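Local coordinates for 361aa long hypothetical D-aminopeptidase (Pyrococcus horikoshii, PDB 2DRH), which is of unconfirmed function but probably acts as an aminopeptidase of the peptidase S58 (DmpA-like) family, at residues S78-L86 / V129-N137; G26-G37 / V48-E59. All coordinates share one frame; numbering follows the deposited sequence.

Both contacts belong to one four-stranded mixed sheet, in the order 28-36, 48-56, 96-100, 132-136. Contact 2 is the hairpin at one edge of the sheet as counted within this chain. Contact 1 lies at the other edge within this chain, where residues 78-86 run beside strand 132-136. The two do not touch. Their centres are 16 Å apart and their nearest atoms about 7 Å apart. Strand 96-100 fills the space between them: Ile97 bonds through its backbone to Leu132 and Leu134 of contact 1, and packs on Val52 and Ala54 of contact 2. Contact 1 also reaches the second subunit, whereas contact 2 stays within its own chain. No catalytic residue or ligand is assigned to either contact here.

Contact 1 of 2, residues S78-L86 / V129-N137; sequences SKPVGLIQL and VNPLVLECN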
loop_
_atom_site.group_PDB
_atom_site.type_symbol
_atom_site.label_atom_id
_atom_site.label_comp_id
_atom_site.label_asym_id
_atom_site.label_seq_id
_atom_site.Cartn_x
_atom_site.Cartn_y
_atom_site.Cartn_z
ATOM N N SER A 78 2.590 6.976 -14.579
ATOM C CA SER A 78 1.301 7.402 -15.080
ATOM C C SER A 78 0.836 8.598 -14.262
ATOM O O SER A 78 1.305 8.807 -13.148
ATOM C CB SER A 78 0.340 6.205 -14.910
ATOM O OG SER A 78 -0.918 6.406 -15.510
ATOM N N LYS A 79 -0.083 9.381 -14.821
ATOM C CA LYS A 79 -0.613 10.563 -14.149
ATOM C C LYS A 79 -2.139 10.487 -13.970
ATOM O O LYS A 79 -2.881 11.330 -14.482
ATOM C CB LYS A 79 -0.261 11.823 -14.952
ATOM C CG LYS A 79 1.230 12.213 -14.964
ATOM C CD LYS A 79 2.148 11.148 -15.598
ATOM C CE LYS A 79 3.494 11.783 -16.055
ATOM N NZ LYS A 79 4.488 10.765 -16.521
ATOM N N PRO A 80 -2.629 9.468 -13.251
ATOM C CA PRO A 80 -4.083 9.362 -13.055
ATOM C C PRO A 80 -4.608 10.364 -12.028
ATOM O O PRO A 80 -3.901 10.757 -11.102
ATOM C CB PRO A 80 -4.265 7.919 -12.592
ATOM C CG PRO A 80 -3.000 7.686 -11.790
ATOM C CD PRO A 80 -1.928 8.299 -12.688
ATOM N N VAL A 81 -5.859 10.765 -12.210
ATOM C CA VAL A 81 -6.521 11.699 -11.326
ATOM C C VAL A 81 -7.727 10.978 -10.713
ATOM O O VAL A 81 -8.538 10.393 -11.441
ATOM C CB VAL A 81 -7.023 12.924 -12.120
ATOM C CG1 VAL A 81 -7.749 13.893 -11.197
ATOM C CG2 VAL A 81 -5.850 13.601 -12.817
ATOM N N GLY A 82 -7.824 11.000 -9.387
ATOM C CA GLY A 82 -8.949 10.371 -8.717
ATOM C C GLY A 82 -8.752 9.054 -7.981
ATOM O O GLY A 82 -9.666 8.612 -7.288
ATOM N N LEU A 83 -7.587 8.422 -8.093
ATOM C CA LEU A 83 -7.389 7.138 -7.410
ATOM C C LEU A 83 -7.306 7.157 -5.882
ATOM O O LEU A 83 -7.735 6.200 -5.228
ATOM C CB LEU A 83 -6.143 6.427 -7.949
ATOM C CG LEU A 83 -6.127 6.027 -9.423
ATOM C CD1 LEU A 83 -4.785 5.382 -9.736
ATOM C CD2 LEU A 83 -7.283 5.073 -9.722
ATOM N N ILE A 84 -6.752 8.217 -5.297
ATOM C CA ILE A 84 -6.634 8.241 -3.842
ATOM C C ILE A 84 -7.980 8.124 -3.116
ATOM O O ILE A 84 -8.097 7.385 -2.139
ATOM C CB ILE A 84 -5.864 9.502 -3.364
ATOM C CG1 ILE A 84 -4.350 9.280 -3.523
ATOM C CG2 ILE A 84 -6.166 9.792 -1.913
ATOM C CD1 ILE A 84 -3.916 8.850 -4.927
ATOM N N GLN A 85 -8.996 8.835 -3.582
ATOM C CA GLN A 85 -10.292 8.750 -2.919
ATOM C C GLN A 85 -10.987 7.445 -3.290
ATOM O O GLN A 85 -11.751 6.905 -2.502
ATOM C CB GLN A 85 -11.186 9.948 -3.279
ATOM C CG GLN A 85 -12.485 10.013 -2.446
ATOM C CD GLN A 85 -13.171 11.365 -2.515
ATOM O OE1 GLN A 85 -12.542 12.406 -2.294
ATOM N NE2 GLN A 85 -14.474 11.359 -2.817
ATOM N N LEU A 86 -10.725 6.939 -4.490
ATOM C CA LEU A 86 -11.337 5.686 -4.903
ATOM C C LEU A 86 -10.939 4.621 -3.874
ATOM O O LEU A 86 -11.790 3.862 -3.363
ATOM C CB LEU A 86 -10.859 5.295 -6.310
ATOM C CG LEU A 86 -11.601 4.138 -6.996
ATOM C CD1 LEU A 86 -11.406 4.216 -8.497
ATOM C CD2 LEU A 86 -11.111 2.798 -6.455
ATOM N N VAL A 129 -16.163 17.005 -5.340
ATOM C CA VAL A 129 -16.254 15.808 -6.161
ATOM C C VAL A 129 -14.891 15.301 -6.598
ATOM O O VAL A 129 -13.962 16.080 -6.814
ATOM C CB VAL A 129 -17.135 16.061 -7.405
ATOM C CG1 VAL A 129 -16.556 17.192 -8.234
ATOM C CG2 VAL A 129 -17.257 14.791 -8.221
ATOM N N ASN A 130 -14.791 13.982 -6.737
ATOM C CA ASN A 130 -13.550 13.327 -7.122
ATOM C C ASN A 130 -13.531 12.867 -8.582
ATOM O O ASN A 130 -13.853 11.721 -8.891
ATOM C CB ASN A 130 -13.308 12.141 -6.187
ATOM C CG ASN A 130 -11.970 11.471 -6.423
ATOM O OD1 ASN A 130 -10.930 12.134 -6.514
ATOM N ND2 ASN A 130 -11.984 10.150 -6.516
ATOM N N PRO A 131 -13.154 13.765 -9.505
ATOM C CA PRO A 131 -13.109 13.395 -10.920
ATOM C C PRO A 131 -12.087 12.298 -11.180
ATOM O O PRO A 131 -10.971 12.338 -10.656
ATOM C CB PRO A 131 -12.752 14.711 -11.609
ATOM C CG PRO A 131 -11.966 15.440 -10.568
ATOM C CD PRO A 131 -12.760 15.172 -9.323
ATOM N N LEU A 132 -12.475 11.318 -11.988
ATOM C CA LEU A 132 -11.602 10.200 -12.311
ATOM C C LEU A 132 -11.147 10.282 -13.759
ATOM O O LEU A 132 -11.947 10.138 -14.689
ATOM C CB LEU A 132 -12.336 8.886 -12.060
ATOM C CG LEU A 132 -11.613 7.558 -12.282
ATOM C CD1 LEU A 132 -10.321 7.485 -11.460
ATOM C CD2 LEU A 132 -12.571 6.439 -11.872
ATOM N N VAL A 133 -9.846 10.506 -13.933
ATOM C CA VAL A 133 -9.234 10.646 -15.244
ATOM C C VAL A 133 -7.944 9.841 -15.326
ATOM O O VAL A 133 -7.099 9.921 -14.429
ATOM C CB VAL A 133 -8.890 12.125 -15.517
ATOM C CG1 VAL A 133 -8.330 12.290 -16.923
ATOM C CG2 VAL A 133 -10.125 12.993 -15.314
ATOM N N LEU A 134 -7.795 9.070 -16.399
ATOM C CA LEU A 134 -6.595 8.266 -16.620
ATOM C C LEU A 134 -6.061 8.537 -18.027
ATOM O O LEU A 134 -6.762 9.113 -18.861
ATOM C CB LEU A 134 -6.891 6.780 -16.418
ATOM C CG LEU A 134 -7.175 6.424 -14.953
ATOM C CD1 LEU A 134 -8.680 6.414 -14.719
ATOM C CD2 LEU A 134 -6.576 5.068 -14.614
ATOM N N GLU A 135 -4.830 8.122 -18.302
ATOM C CA GLU A 135 -4.263 8.435 -19.598
ATOM C C GLU A 135 -3.132 7.576 -20.119
ATOM O O GLU A 135 -2.591 6.724 -19.417
ATOM C CB GLU A 135 -3.764 9.876 -19.570
ATOM C CG GLU A 135 -2.857 10.187 -18.372
ATOM C CD GLU A 135 -1.621 9.294 -18.293
ATOM O OE1 GLU A 135 -0.881 9.192 -19.293
ATOM O OE2 GLU A 135 -1.389 8.695 -17.224
ATOM N N CYS A 136 -2.778 7.860 -21.371
ATOM C CA CYS A 136 -1.674 7.222 -22.078
ATOM C C CYS A 136 -1.019 8.317 -22.944
ATOM O O CYS A 136 -1.674 9.282 -23.336
ATOM C CB CYS A 136 -2.184 6.056 -22.926
ATOM S SG CYS A 136 -2.544 4.565 -21.938
ATOM N N ASN A 137 0.274 8.181 -23.220
ATOM C CA ASN A 137 1.008 9.184 -23.999
ATOM C C ASN A 137 0.944 8.882 -25.504
ATOM O O ASN A 137 1.473 7.870 -25.951
ATOM C CB ASN A 137 2.472 9.195 -23.529
ATOM C CG ASN A 137 3.262 10.369 -24.073
ATOM O OD1 ASN A 137 2.983 10.876 -25.153
ATOM N ND2 ASN A 137 4.265 10.795 -23.325
HETATM O O HOH W 1 -0.511 5.380 -18.167
HETATM O O HOH W 2 -8.747 11.256 -5.370
#
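Val81 pairs with Val133 in a single antiparallel beta bridge. It lies at the outer side of strand 132-136, an edge strand of the four-stranded sheet within this chain. Val81 N gives a nearly straight bond to Val133 O (2.7 Å), and Val133 N returns one to Val81 O. The chain then enters helix 83-89, with Gly82 as N-cap. A side chain on Gly82 would run into Pro131 O, and the backbone angles there also call for glycine.

Asn130 reaches this helix start. Its CG is anti to the backbone N (chi1 -175°), which sends the amide toward Gly82. Asn130 CB rests against the Gln85 amide, 3.7 Å from Gln85 NE2. Asn130 CG follows, 3.6 Å from Gln85 CB. The two amides stack with planes 21° apart, and the two side chains run antiparallel. At the tip, Asn130 OD1 accepts from a water that also takes the N-H of Gln85. Asn130 ND2 donates to a lone pair of Gly82 O at 2.9 Å, in the plane of both groups. A leucine here would probably take the amide donor from Gly82 O, leaving the weak helical bond from Leu86 N, and deprive the water of its acceptor. Gln85 OE1 bonds Lys79 NZ of the second subunit, so this corner lies at a subunit interface.

Farther along, Pro80 CB packs on Leu134 CG (4.0 Å). Glu135 curls back, bent at chi2 (58°), and its OE1 bonds Thr101. Glu135 OE2 receives Lys79 N from above the carboxylate plane, at 2.8 Å.

Contact 2 of 2, residues G26-G37 / V48-E59; sequences GVKVGHVTLIKG and VRTGVTAILPHE
Ile35 and Arg49 face each other next to the connection that joins the two strands of a regular antiparallel beta hairpin. Strands 28-36 and 48-56 run at 176°, with nine bridges from Lys28-Leu56 to Lys36-Val48. The hydrogen-bonded pairs place Val32, Leu34 and Val52 on one face, where helix 151-160 packs on Val32 and Leu34. His31, Thr33 and Thr53 are on the other face, where Thr33 OG1 bonds Gly171 N.

His31 and Thr53 run alongside one another on that face. Thr53 OG1 meets the ring edge, 3.0 Å from His31 ND1 and hydrogen-bonded to it. Thr53 CG2 is also near, 3.5 Å from His31 CE1. The ring's NE2 bonds Glu166 O, and Thr53 OG1 bonds Ala172 N. The imidazole is thus held at both nitrogens.

Leu34 runs alongside Thr50, and Leu34 CD1 is 4.1 Å from Thr50 CG2. Thr50 OG1 turns to Asp138 and Asn100. Gly51 sits opposite Thr33, and a side chain on it would collide with Val32 O. At the open end, Lys28 passes squarely across Glu59. Lys28 CD touches Glu59 CG (3.5 Å), while the charged tips stay apart.

Arg49 has CG anti to the carbonyl carbon and bends at chi2 (-79°), which brings its end back over strand 28-36. Ile35 CG2 lies over one guanidinium face, 3.9 Å from Arg49 CZ. Arg49 NE goes to Asp334 O. Arg49 NH1 also bonds Val48 O from above the carbonyl plane, with a weak bond to Lys36 O. The guanidinium meets Gly37 O end-on and in its own plane, with Arg49 NH2 at 2.7 Å and Arg49 NH1 at 3.0 Å from that single oxygen.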
loop_
_atom_site.group_PDB
_atom_site.type_symbol
_atom_site.label_atom_id
_atom_site.label_comp_id
_atom_site.label_asym_id
_atom_site.label_seq_id
_atom_site.Cartn_x
_atom_site.Cartn_y
_atom_site.Cartn_z
ATOM N N GLY A 26 -26.199 -1.327 -18.318
ATOM C CA GLY A 26 -26.108 -0.002 -17.735
ATOM C C GLY A 26 -24.830 0.725 -18.101
ATOM O O GLY A 26 -24.821 1.953 -18.201
ATOM N N VAL A 27 -23.748 -0.025 -18.296
ATOM C CA VAL A 27 -22.467 0.580 -18.658
ATOM C C VAL A 27 -22.554 1.144 -20.072
ATOM O O VAL A 27 -23.136 0.523 -20.959
ATOM C CB VAL A 27 -21.312 -0.460 -18.577
ATOM C CG1 VAL A 27 -20.007 0.142 -19.099
ATOM C CG2 VAL A 27 -21.134 -0.912 -17.135
ATOM N N LYS A 28 -21.983 2.326 -20.275
ATOM C CA LYS A 28 -22.000 2.971 -21.582
ATOM C C LYS A 28 -20.645 3.594 -21.925
ATOM O O LYS A 28 -19.919 4.040 -21.035
ATOM C CB LYS A 28 -23.104 4.028 -21.609
ATOM C CG LYS A 28 -24.510 3.421 -21.487
ATOM C CD LYS A 28 -25.567 4.474 -21.206
ATOM C CE LYS A 28 -25.662 5.492 -22.327
ATOM N NZ LYS A 28 -26.506 6.661 -21.927
ATOM N N VAL A 29 -20.315 3.610 -23.219
ATOM C CA VAL A 29 -19.046 4.160 -23.704
ATOM C C VAL A 29 -19.252 5.164 -24.838
ATOM O O VAL A 29 -19.985 4.895 -25.793
ATOM C CB VAL A 29 -18.101 3.047 -24.228
ATOM C CG1 VAL A 29 -16.803 3.658 -24.722
ATOM C CG2 VAL A 29 -17.815 2.035 -23.135
ATOM N N GLY A 30 -18.595 6.315 -24.724
ATOM C CA GLY A 30 -18.699 7.346 -25.742
ATOM C C GLY A 30 -17.323 7.839 -26.155
ATOM O O GLY A 30 -16.411 7.882 -25.327
ATOM N N HIS A 31 -17.177 8.216 -27.425
ATOM C CA HIS A 31 -15.899 8.695 -27.960
ATOM C C HIS A 31 -15.975 10.055 -28.649
ATOM O O HIS A 31 -17.026 10.477 -29.128
ATOM C CB HIS A 31 -15.347 7.744 -29.028
ATOM C CG HIS A 31 -15.065 6.357 -28.550
ATOM N ND1 HIS A 31 -14.221 6.086 -27.495
ATOM C CD2 HIS A 31 -15.425 5.156 -29.060
ATOM C CE1 HIS A 31 -14.067 4.780 -27.381
ATOM N NE2 HIS A 31 -14.787 4.193 -28.320
ATOM N N VAL A 32 -14.821 10.708 -28.714
ATOM C CA VAL A 32 -14.645 11.971 -29.414
ATOM C C VAL A 32 -13.256 11.796 -30.019
ATOM O O VAL A 32 -12.265 11.636 -29.293
ATOM C CB VAL A 32 -14.687 13.190 -28.470
ATOM C CG1 VAL A 32 -14.162 14.437 -29.196
ATOM C CG2 VAL A 32 -16.122 13.433 -28.022
ATOM N N THR A 33 -13.203 11.784 -31.349
ATOM C CA THR A 33 -11.958 11.564 -32.082
ATOM C C THR A 33 -11.458 12.839 -32.739
ATOM O O THR A 33 -12.219 13.535 -33.401
ATOM C CB THR A 33 -12.159 10.476 -33.162
ATOM O OG1 THR A 33 -12.686 9.294 -32.544
ATOM C CG2 THR A 33 -10.834 10.132 -33.848
ATOM N N LEU A 34 -10.173 13.132 -32.555
ATOM C CA LEU A 34 -9.570 14.339 -33.109
ATOM C C LEU A 34 -8.405 14.043 -34.039
ATOM O O LEU A 34 -7.309 13.690 -33.596
ATOM C CB LEU A 34 -9.094 15.243 -31.973
ATOM C CG LEU A 34 -10.202 15.576 -30.983
ATOM C CD1 LEU A 34 -9.629 16.307 -29.776
ATOM C CD2 LEU A 34 -11.271 16.406 -31.701
ATOM N N ILE A 35 -8.657 14.199 -35.333
ATOM C CA ILE A 35 -7.653 13.956 -36.355
ATOM C C ILE A 35 -7.601 15.157 -37.289
ATOM O O ILE A 35 -8.622 15.557 -37.855
ATOM C CB ILE A 35 -7.992 12.687 -37.163
ATOM C CG1 ILE A 35 -8.130 11.495 -36.204
ATOM C CG2 ILE A 35 -6.910 12.428 -38.222
ATOM C CD1 ILE A 35 -8.326 10.151 -36.895
ATOM N N LYS A 36 -6.414 15.732 -37.446
ATOM C CA LYS A 36 -6.243 16.895 -38.306
ATOM C C LYS A 36 -4.773 17.171 -38.600
ATOM O O LYS A 36 -3.920 17.040 -37.727
ATOM C CB LYS A 36 -6.863 18.133 -37.643
ATOM C CG LYS A 36 -6.420 19.455 -38.252
ATOM C CD LYS A 36 -6.728 20.634 -37.339
ATOM C CE LYS A 36 -6.124 21.920 -37.891
ATOM N NZ LYS A 36 -4.643 21.811 -38.091
ATOM N N GLY A 37 -4.490 17.565 -39.836
ATOM C CA GLY A 37 -3.126 17.877 -40.222
ATOM C C GLY A 37 -2.295 16.667 -40.598
ATOM O O GLY A 37 -2.726 15.522 -40.453
ATOM N N VAL A 48 -2.640 16.519 -35.328
ATOM C CA VAL A 48 -3.391 16.109 -34.150
ATOM C C VAL A 48 -4.021 14.734 -34.328
ATOM O O VAL A 48 -4.783 14.496 -35.266
ATOM C CB VAL A 48 -4.500 17.127 -33.805
ATOM C CG1 VAL A 48 -5.387 17.340 -34.997
ATOM C CG2 VAL A 48 -5.326 16.625 -32.625
ATOM N N ARG A 49 -3.692 13.836 -33.406
ATOM C CA ARG A 49 -4.197 12.469 -33.418
ATOM C C ARG A 49 -4.440 12.084 -31.960
ATOM O O ARG A 49 -3.673 11.332 -31.370
ATOM C CB ARG A 49 -3.157 11.533 -34.042
ATOM C CG ARG A 49 -2.689 11.919 -35.452
ATOM C CD ARG A 49 -3.686 11.521 -36.539
ATOM N NE ARG A 49 -3.131 11.683 -37.888
ATOM C CZ ARG A 49 -2.998 12.849 -38.519
ATOM N NH1 ARG A 49 -3.384 13.978 -37.935
ATOM N NH2 ARG A 49 -2.469 12.889 -39.737
ATOM N N THR A 50 -5.503 12.625 -31.376
ATOM C CA THR A 50 -5.813 12.345 -29.985
ATOM C C THR A 50 -7.329 12.281 -29.792
ATOM O O THR A 50 -8.076 12.182 -30.763
ATOM C CB THR A 50 -5.183 13.431 -29.062
ATOM O OG1 THR A 50 -5.299 13.027 -27.696
ATOM C CG2 THR A 50 -5.872 14.771 -29.244
ATOM N N GLY A 51 -7.787 12.326 -28.547
ATOM C CA GLY A 51 -9.218 12.261 -28.310
ATOM C C GLY A 51 -9.585 12.014 -26.865
ATOM O O GLY A 51 -8.735 12.085 -25.978
ATOM N N VAL A 52 -10.857 11.702 -26.639
ATOM C CA VAL A 52 -11.381 11.453 -25.308
ATOM C C VAL A 52 -12.376 10.300 -25.330
ATOM O O VAL A 52 -13.165 10.164 -26.265
ATOM C CB VAL A 52 -12.107 12.711 -24.761
ATOM C CG1 VAL A 52 -12.745 12.413 -23.407
ATOM C CG2 VAL A 52 -11.128 13.864 -24.638
ATOM N N THR A 53 -12.328 9.466 -24.299
ATOM C CA THR A 53 -13.240 8.338 -24.185
ATOM C C THR A 53 -13.858 8.381 -22.790
ATOM O O THR A 53 -13.146 8.513 -21.786
ATOM C CB THR A 53 -12.512 6.990 -24.368
ATOM O OG1 THR A 53 -12.000 6.893 -25.703
ATOM C CG2 THR A 53 -13.467 5.831 -24.106
ATOM N N ALA A 54 -15.181 8.273 -22.734
ATOM C CA ALA A 54 -15.896 8.310 -21.470
ATOM C C ALA A 54 -16.580 6.982 -21.163
ATOM O O ALA A 54 -17.191 6.377 -22.036
ATOM C CB ALA A 54 -16.929 9.430 -21.503
ATOM N N ILE A 55 -16.457 6.527 -19.920
ATOM C CA ILE A 55 -17.095 5.287 -19.498
ATOM C C ILE A 55 -18.007 5.624 -18.323
ATOM O O ILE A 55 -17.552 6.139 -17.297
ATOM C CB ILE A 55 -16.070 4.200 -19.037
ATOM C CG1 ILE A 55 -15.081 3.872 -20.161
ATOM C CG2 ILE A 55 -16.808 2.924 -18.642
ATOM C CD1 ILE A 55 -13.785 4.668 -20.104
ATOM N N LEU A 56 -19.297 5.344 -18.491
ATOM C CA LEU A 56 -20.289 5.603 -17.454
ATOM C C LEU A 56 -20.618 4.290 -16.758
ATOM O O LEU A 56 -20.973 3.310 -17.413
ATOM C CB LEU A 56 -21.568 6.181 -18.070
ATOM C CG LEU A 56 -21.537 7.590 -18.665
ATOM C CD1 LEU A 56 -20.374 7.748 -19.631
ATOM C CD2 LEU A 56 -22.865 7.856 -19.370
ATOM N N PRO A 57 -20.476 4.245 -15.425
ATOM C CA PRO A 57 -20.769 3.033 -14.654
ATOM C C PRO A 57 -22.210 2.565 -14.880
ATOM O O PRO A 57 -22.470 1.366 -14.996
ATOM C CB PRO A 57 -20.514 3.471 -13.217
ATOM C CG PRO A 57 -19.383 4.447 -13.382
ATOM C CD PRO A 57 -19.830 5.260 -14.575
ATOM N N HIS A 58 -23.135 3.523 -14.923
ATOM C CA HIS A 58 -24.546 3.243 -15.175
ATOM C C HIS A 58 -25.169 4.440 -15.890
ATOM O O HIS A 58 -24.449 5.339 -16.331
ATOM C CB HIS A 58 -25.303 2.894 -13.877
ATOM C CG HIS A 58 -25.276 3.966 -12.833
ATOM N ND1 HIS A 58 -25.974 5.148 -12.956
ATOM C CD2 HIS A 58 -24.645 4.024 -11.637
ATOM C CE1 HIS A 58 -25.774 5.888 -11.881
ATOM N NE2 HIS A 58 -24.970 5.229 -11.065
ATOM N N GLU A 59 -26.493 4.466 -15.999
ATOM C CA GLU A 59 -27.170 5.539 -16.730
ATOM C C GLU A 59 -27.750 6.723 -15.938
ATOM O O GLU A 59 -28.244 7.686 -16.530
ATOM C CB GLU A 59 -28.261 4.911 -17.605
ATOM C CG GLU A 59 -27.719 3.847 -18.555
ATOM C CD GLU A 59 -28.795 2.901 -19.066
ATOM O OE1 GLU A 59 -29.382 2.155 -18.247
ATOM O OE2 GLU A 59 -29.052 2.904 -20.290
#